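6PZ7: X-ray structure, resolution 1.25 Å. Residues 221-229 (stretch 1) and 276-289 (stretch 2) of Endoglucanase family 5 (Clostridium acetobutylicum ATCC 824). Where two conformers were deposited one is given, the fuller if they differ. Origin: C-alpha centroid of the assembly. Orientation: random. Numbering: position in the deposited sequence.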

# COMPACT_ATOMS: atom_id res chain seq x y z
N HIS A 221 -4.51 4.13 -3.95
CA HIS A 221 -5.44 3.21 -3.29
C HIS A 221 -6.81 3.49 -3.87
O HIS A 221 -7.19 4.66 -4.04
CB HIS A 221 -5.46 3.38 -1.79
CG HIS A 221 -4.14 3.07 -1.15
ND1 HIS A 221 -3.89 3.34 0.18
CD2 HIS A 221 -2.99 2.54 -1.65
CE1 HIS A 221 -2.65 2.97 0.47
NE2 HIS A 221 -2.08 2.50 -0.62
N MET A 222 -7.56 2.44 -4.25
CA MET A 222 -8.84 2.66 -4.94
C MET A 222 -9.79 1.49 -4.69
O MET A 222 -9.78 0.47 -5.40
CB MET A 222 -8.59 2.87 -6.43
CG MET A 222 -9.83 3.34 -7.18
SD MET A 222 -9.66 3.78 -8.91
CE MET A 222 -9.72 2.16 -9.63
N TYR A 223 -10.65 1.67 -3.70
CA TYR A 223 -11.64 0.67 -3.32
C TYR A 223 -12.92 0.96 -4.10
O TYR A 223 -13.94 1.39 -3.56
CB TYR A 223 -11.90 0.69 -1.83
CG TYR A 223 -10.76 0.27 -0.94
CD1 TYR A 223 -10.78 -0.95 -0.30
CD2 TYR A 223 -9.67 1.12 -0.67
CE1 TYR A 223 -9.78 -1.32 0.58
CE2 TYR A 223 -8.65 0.74 0.20
CZ TYR A 223 -8.73 -0.47 0.83
OH TYR A 223 -7.77 -0.86 1.73
N ALA A 224 -12.86 0.74 -5.37
CA ALA A 224 -13.95 1.10 -6.29
C ALA A 224 -14.81 -0.10 -6.64
O ALA A 224 -14.32 -1.23 -6.72
CB ALA A 224 -13.37 1.68 -7.58
N PRO A 225 -16.10 0.12 -6.93
CA PRO A 225 -16.86 1.35 -6.66
C PRO A 225 -17.17 1.44 -5.18
O PRO A 225 -17.52 0.43 -4.53
CB PRO A 225 -18.13 1.18 -7.49
CG PRO A 225 -18.32 -0.31 -7.59
CD PRO A 225 -16.95 -0.95 -7.48
N TYR A 226 -17.06 2.64 -4.63
CA TYR A 226 -17.17 2.88 -3.19
C TYR A 226 -18.42 2.26 -2.57
O TYR A 226 -18.35 1.60 -1.51
CB TYR A 226 -17.17 4.40 -2.94
CG TYR A 226 -17.44 4.78 -1.51
CD1 TYR A 226 -18.71 5.10 -1.09
CD2 TYR A 226 -16.41 4.79 -0.57
CE1 TYR A 226 -18.98 5.45 0.24
CE2 TYR A 226 -16.67 5.12 0.77
CZ TYR A 226 -17.94 5.45 1.14
OH TYR A 226 -18.19 5.80 2.46
N SER A 227 -19.57 2.47 -3.18
CA SER A 227 -20.80 2.04 -2.53
C SER A 227 -20.85 0.52 -2.36
O SER A 227 -21.29 0.03 -1.32
CB SER A 227 -22.02 2.54 -3.32
OG SER A 227 -22.11 3.97 -3.23
N PHE A 228 -20.42 -0.21 -3.37
CA PHE A 228 -20.36 -1.67 -3.28
C PHE A 228 -19.22 -2.12 -2.37
O PHE A 228 -19.37 -3.02 -1.52
CB PHE A 228 -20.14 -2.26 -4.67
CG PHE A 228 -19.91 -3.75 -4.67
CD1 PHE A 228 -18.61 -4.27 -4.67
CD2 PHE A 228 -20.99 -4.62 -4.66
CE1 PHE A 228 -18.41 -5.62 -4.67
CE2 PHE A 228 -20.78 -5.98 -4.64
CZ PHE A 228 -19.49 -6.48 -4.64
N ALA A 229 -18.03 -1.56 -2.56
CA ALA A 229 -16.81 -2.15 -2.02
C ALA A 229 -16.60 -1.77 -0.56
O ALA A 229 -16.13 -2.60 0.24
CB ALA A 229 -15.63 -1.69 -2.86
N ASN A 276 -22.10 -11.01 2.23
CA ASN A 276 -22.68 -12.30 1.86
C ASN A 276 -22.89 -12.39 0.36
O ASN A 276 -23.95 -12.82 -0.13
CB ASN A 276 -24.01 -12.57 2.59
CG ASN A 276 -23.84 -13.07 3.98
OD1 ASN A 276 -22.99 -13.91 4.24
ND2 ASN A 276 -24.65 -12.55 4.90
N ASN A 277 -21.87 -11.99 -0.39
CA ASN A 277 -22.03 -11.67 -1.81
C ASN A 277 -20.77 -12.05 -2.57
O ASN A 277 -20.28 -11.30 -3.42
CB ASN A 277 -22.38 -10.19 -2.01
CG ASN A 277 -21.28 -9.27 -1.50
OD1 ASN A 277 -20.50 -9.60 -0.61
ND2 ASN A 277 -21.25 -8.05 -2.04
N GLU A 278 -20.22 -13.23 -2.28
CA GLU A 278 -18.93 -13.62 -2.87
C GLU A 278 -18.95 -13.55 -4.39
O GLU A 278 -17.95 -13.15 -4.99
CB GLU A 278 -18.50 -15.03 -2.41
CG GLU A 278 -17.08 -15.37 -2.95
CD GLU A 278 -16.59 -16.72 -2.54
OE1 GLU A 278 -17.36 -17.50 -1.92
OE2 GLU A 278 -15.43 -17.02 -2.82
N SER A 279 -20.06 -13.94 -5.03
CA SER A 279 -20.09 -13.94 -6.49
C SER A 279 -19.88 -12.54 -7.05
O SER A 279 -19.14 -12.35 -8.02
CB SER A 279 -21.44 -14.49 -6.95
OG SER A 279 -21.63 -15.79 -6.45
N SER A 280 -20.58 -11.56 -6.50
CA SER A 280 -20.38 -10.18 -6.95
C SER A 280 -18.97 -9.70 -6.67
O SER A 280 -18.37 -8.98 -7.48
CB SER A 280 -21.38 -9.24 -6.25
OG SER A 280 -22.69 -9.34 -6.82
N ARG A 281 -18.46 -10.01 -5.48
CA ARG A 281 -17.10 -9.60 -5.15
C ARG A 281 -16.09 -10.20 -6.10
O ARG A 281 -15.13 -9.53 -6.50
CB ARG A 281 -16.77 -10.01 -3.71
CG ARG A 281 -17.63 -9.33 -2.64
CD ARG A 281 -17.40 -9.91 -1.26
NE ARG A 281 -16.09 -9.54 -0.72
CZ ARG A 281 -15.49 -10.15 0.30
NH1 ARG A 281 -16.03 -11.24 0.84
NH2 ARG A 281 -14.34 -9.68 0.77
N ALA A 282 -16.29 -11.47 -6.49
CA ALA A 282 -15.41 -12.14 -7.45
C ALA A 282 -15.55 -11.55 -8.84
O ALA A 282 -14.56 -11.38 -9.54
CB ALA A 282 -15.69 -13.64 -7.45
N SER A 283 -16.77 -11.22 -9.25
CA SER A 283 -16.95 -10.57 -10.56
C SER A 283 -16.21 -9.24 -10.61
O SER A 283 -15.50 -8.93 -11.58
CB SER A 283 -18.43 -10.34 -10.83
OG SER A 283 -19.15 -11.56 -11.04
N LEU A 284 -16.28 -8.47 -9.53
CA LEU A 284 -15.57 -7.20 -9.45
C LEU A 284 -14.07 -7.44 -9.52
O LEU A 284 -13.35 -6.79 -10.28
CB LEU A 284 -15.95 -6.44 -8.18
CG LEU A 284 -15.05 -5.25 -7.83
CD1 LEU A 284 -15.05 -4.19 -8.93
CD2 LEU A 284 -15.52 -4.64 -6.51
N ALA A 285 -13.56 -8.35 -8.68
CA ALA A 285 -12.11 -8.57 -8.63
C ALA A 285 -11.60 -9.06 -9.97
O ALA A 285 -10.53 -8.64 -10.41
CB ALA A 285 -11.77 -9.57 -7.53
N LYS A 286 -12.34 -9.96 -10.62
CA LYS A 286 -11.88 -10.47 -11.90
C LYS A 286 -11.69 -9.34 -12.90
O LYS A 286 -10.65 -9.25 -13.58
CB LYS A 286 -12.87 -11.50 -12.43
CG LYS A 286 -12.42 -12.13 -13.73
CD LYS A 286 -13.41 -13.22 -14.18
CE LYS A 286 -12.98 -13.83 -15.51
NZ LYS A 286 -13.65 -15.14 -15.77
N PHE A 287 -12.69 -8.47 -13.03
CA PHE A 287 -12.62 -7.37 -13.98
C PHE A 287 -11.57 -6.36 -13.56
O PHE A 287 -10.79 -5.89 -14.40
CB PHE A 287 -13.98 -6.69 -14.12
CG PHE A 287 -14.00 -5.64 -15.18
CD1 PHE A 287 -14.15 -5.98 -16.52
CD2 PHE A 287 -13.81 -4.31 -14.87
CE1 PHE A 287 -14.13 -5.00 -17.50
CE2 PHE A 287 -13.79 -3.34 -15.87
CZ PHE A 287 -13.95 -3.68 -17.16
N TYR A 288 -11.49 -6.04 -12.27
CA TYR A 288 -10.54 -5.05 -11.79
C TYR A 288 -9.12 -5.49 -12.09
O TYR A 288 -8.34 -4.74 -12.69
CB TYR A 288 -10.78 -4.85 -10.28
CG TYR A 288 -10.18 -3.65 -9.61
CD1 TYR A 288 -10.94 -2.89 -8.74
CD2 TYR A 288 -8.85 -3.29 -9.78
CE1 TYR A 288 -10.40 -1.78 -8.04
CE2 TYR A 288 -8.29 -2.18 -9.10
CZ TYR A 288 -9.07 -1.44 -8.25
OH TYR A 288 -8.46 -0.38 -7.60
N VAL A 289 -8.75 -6.71 -11.69
CA VAL A 289 -7.39 -7.17 -11.88
C VAL A 289 -7.06 -7.30 -13.36
O VAL A 289 -5.97 -6.90 -13.80
CB VAL A 289 -7.13 -8.47 -11.09
CG1 VAL A 289 -5.77 -9.05 -11.43
CG2 VAL A 289 -7.30 -8.25 -9.61
O HOH W 1 -19.26 -6.01 -1.13

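Stretch 2 is mostly one helix, residues 278-289, and it packs one side against stretch 1, a loop that turns into a short helix at Tyr226. The backbones stay well apart: the nearest CA atoms, those of Ala224 and Tyr288, are 8.9 Å from each other, so mostly side chains bridge the gap; the contact buries 372 Å², both sides summed. Asn277 sits at the N-cap of the long helix, where its backbone O accepts from Arg281 N at 3.0 Å. Its side chain, chi1 p, makes no capping bond; its ND2 lies 3.4 Å from Phe228 CE2. The same ND2 donates to water 1 (3.0 Å), which in turn donates to Phe228 O (3.0 Å), so a single water ties the start of one helix to the backbone of the other. Further on, Ser280 brings CB to 3.7 Å from Phe228 CE2, a contact through its methylene. Arg281 N lies at the edge of the Phe228 ring, near its plane, 3.8 Å from Phe228 CZ, and Arg281 CG is 3.9 Å from the same CZ; its charged end is bonded elsewhere in the structure. Leu284 points toward stretch 1 and fills the space between Phe228 and the loop: CD2 is 3.6 Å from Phe228 CE1 and also 3.6 Å from Ala224 O, while CD1 meets Pro225 CD at 4.0 Å. Pro225 follows a cis peptide bond and is the N-cap of the short helix, its O accepting from Ala229 N at 2.8 Å. Tyr288, a turn beyond Leu284, makes the one direct hydrogen bond between the stretches: OH donates to Met222 O at 2.7 Å. That carbonyl also takes a weak bond from Ala224 N, 3.1 Å from Met222 O. Met222, chi3 p, brings CE to 3.9 Å from Tyr288 CZ, adding an apolar contact beside the polar one.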